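PDB 3P09: beta-lactamase from Francisella tularensis subsp. tularensis, which probably hydrolyses the amide bond of the beta-lactam ring, turning beta-lactam antibiotics into substituted beta-amino acids, as other class A beta-lactamases do. Local coordinates for residues I62-K67 against I123-P128. Residues are numbered along the deposited sequence; the frame is centred on the assembly and turned at random.
With SO4 (sulfate ion), chain F.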
loop_
_atom_site.group_PDB
_atom_site.type_symbol
_atom_site.label_atom_id
_atom_site.label_comp_id
_atom_site.label_asym_id
_atom_site.label_seq_id
_atom_site.Cartn_x
_atom_site.Cartn_y
_atom_site.Cartn_z
ATOM N N ILE A 62 -2.265 8.088 -3.793
ATOM C CA ILE A 62 -2.129 6.845 -3.037
ATOM C C ILE A 62 -2.440 5.631 -3.924
ATOM O O ILE A 62 -1.842 4.574 -3.771
ATOM C CB ILE A 62 -3.002 6.850 -1.749
ATOM C CG1 ILE A 62 -2.618 5.671 -0.835
ATOM C CG2 ILE A 62 -4.498 6.844 -2.081
ATOM C CD1 ILE A 62 -3.368 5.666 0.515
ATOM N N CYS A 63 -3.357 5.792 -4.871
ATOM C CA CYS A 63 -3.701 4.695 -5.771
ATOM C C CYS A 63 -4.113 3.466 -4.946
ATOM O O CYS A 63 -4.681 3.598 -3.861
ATOM C CB CYS A 63 -2.511 4.365 -6.692
ATOM S SG CYS A 63 -1.712 5.828 -7.452
ATOM N N SER A 64 -3.791 2.276 -5.443
ATOM C CA SER A 64 -4.200 1.032 -4.801
ATOM C C SER A 64 -3.557 0.778 -3.443
ATOM O O SER A 64 -3.942 -0.150 -2.747
ATOM C CB SER A 64 -3.919 -0.160 -5.717
ATOM O OG SER A 64 -4.931 -0.267 -6.700
ATOM N N VAL A 65 -2.583 1.588 -3.053
ATOM C CA VAL A 65 -1.980 1.388 -1.734
ATOM C C VAL A 65 -3.028 1.490 -0.603
ATOM O O VAL A 65 -2.891 0.866 0.450
ATOM C CB VAL A 65 -0.810 2.363 -1.497
ATOM C CG1 VAL A 65 -0.276 2.238 -0.069
ATOM C CG2 VAL A 65 0.309 2.084 -2.501
ATOM N N PHE A 66 -4.080 2.271 -0.824
ATOM C CA PHE A 66 -5.116 2.415 0.198
ATOM C C PHE A 66 -5.647 1.040 0.618
ATOM O O PHE A 66 -6.180 0.880 1.711
ATOM C CB PHE A 66 -6.262 3.322 -0.295
ATOM C CG PHE A 66 -7.380 2.587 -0.995
ATOM C CD1 PHE A 66 -7.295 2.285 -2.348
ATOM C CD2 PHE A 66 -8.529 2.220 -0.300
ATOM C CE1 PHE A 66 -8.327 1.614 -2.989
ATOM C CE2 PHE A 66 -9.555 1.544 -0.930
ATOM C CZ PHE A 66 -9.456 1.237 -2.277
ATOM N N LYS A 67 -5.499 0.037 -0.246
ATOM C CA LYS A 67 -6.087 -1.267 0.073
ATOM C C LYS A 67 -5.515 -1.911 1.351
ATOM O O LYS A 67 -6.198 -2.707 1.990
ATOM C CB LYS A 67 -6.018 -2.219 -1.136
ATOM C CG LYS A 67 -6.931 -1.754 -2.281
ATOM C CD LYS A 67 -6.577 -2.405 -3.620
ATOM C CE LYS A 67 -7.478 -1.835 -4.727
ATOM N NZ LYS A 67 -7.083 -2.359 -6.069
ATOM N N ILE A 123 -5.463 -7.229 -0.991
ATOM C CA ILE A 123 -4.019 -7.018 -0.865
ATOM C C ILE A 123 -3.298 -7.390 -2.155
ATOM O O ILE A 123 -2.263 -6.821 -2.491
ATOM C CB ILE A 123 -3.444 -7.812 0.316
ATOM C CG1 ILE A 123 -3.996 -7.255 1.636
ATOM C CG2 ILE A 123 -1.924 -7.784 0.294
ATOM C CD1 ILE A 123 -3.716 -5.751 1.864
ATOM N N LEU A 124 -3.863 -8.343 -2.884
ATOM C CA LEU A 124 -3.380 -8.664 -4.213
ATOM C C LEU A 124 -3.928 -7.685 -5.249
ATOM O O LEU A 124 -3.772 -7.897 -6.455
ATOM C CB LEU A 124 -3.754 -10.099 -4.591
ATOM C CG LEU A 124 -2.662 -11.121 -4.283
ATOM C CD1 LEU A 124 -2.419 -11.219 -2.770
ATOM C CD2 LEU A 124 -3.028 -12.470 -4.873
ATOM N N SER A 125 -4.572 -6.626 -4.763
ATOM C CA SER A 125 -5.065 -5.516 -5.593
ATOM C C SER A 125 -6.358 -5.759 -6.415
ATOM O O SER A 125 -6.681 -4.995 -7.338
ATOM C CB SER A 125 -3.948 -4.923 -6.474
ATOM O OG SER A 125 -4.038 -3.499 -6.467
ATOM N N ASP A 126 -7.099 -6.796 -6.054
ATOM C CA ASP A 126 -8.404 -7.091 -6.653
ATOM C C ASP A 126 -9.362 -5.922 -6.367
ATOM O O ASP A 126 -9.664 -5.620 -5.210
ATOM C CB ASP A 126 -8.930 -8.400 -6.029
ATOM C CG ASP A 126 -10.145 -8.964 -6.759
ATOM O OD1 ASP A 126 -11.180 -8.265 -6.849
ATOM O OD2 ASP A 126 -10.058 -10.118 -7.232
ATOM N N SER A 127 -9.819 -5.242 -7.417
ATOM C CA SER A 127 -10.628 -4.032 -7.249
ATOM C C SER A 127 -12.048 -4.290 -6.736
ATOM O O SER A 127 -12.503 -3.643 -5.794
ATOM C CB SER A 127 -10.645 -3.209 -8.544
ATOM O OG SER A 127 -9.350 -2.717 -8.834
ATOM N N PRO A 128 -12.763 -5.242 -7.351
ATOM C CA PRO A 128 -14.085 -5.533 -6.797
ATOM C C PRO A 128 -14.011 -5.973 -5.343
ATOM O O PRO A 128 -14.899 -5.616 -4.578
ATOM C CB PRO A 128 -14.583 -6.666 -7.678
ATOM C CG PRO A 128 -13.895 -6.421 -9.003
ATOM C CD PRO A 128 -12.526 -5.932 -8.627
HETATM S S SO4 F . -1.643 -1.920 -8.533
HETATM O O1 SO4 F . -0.643 -1.954 -9.578
HETATM O O2 SO4 F . -2.464 -0.720 -8.654
HETATM O O3 SO4 F . -2.475 -3.093 -8.678
HETATM O O4 SO4 F . -0.987 -1.904 -7.239
#
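Lys67 sets CG anti to its carbonyl carbon (chi1 -68°) and runs extended beyond it to NZ. Ser64 also turns its OG anti to the carbonyl carbon (chi1 -79°). This brings Lys67 NZ to Ser125, and leaves Ser64 OG 3.4 Å from Ser125 OG. The spacing fits the SxxK motif of class A beta-lactamases, with Ser64 probably the nucleophile and Ser125 probably the serine of the loop called SDN in relatives, here Ser-Asp-Ser. Lys67 NZ donates to Ser64 OG at 3.1 Å within its own segment. Across the contact Lys67 NZ donates to Ser125 OG at 3.3 Å and to Ser125 O at 3.0 Å. In the latter bond NZ stands above the carbonyl plane, with a C=O...NZ angle of 105°. Three oxygens thus hold NZ, and Glu161 adds a long, weak ion pair. Nearby Lys229 would probably favour a neutral Lys67, Glu161 a charged one. Ser125 has positive phi and closes helix 115-123 as the C-prime residue of a Schellman motif, a turn that leaves its carbonyl beside the lysine. Asp126 then N-caps helix 127-137, its OD1 capping Ala129 N and also hydrogen-bonded to Thr105 OG1. A sulfate, probably from crystallisation, lies beside both serines; Ser125 OG donates to its O3 at 2.7 Å.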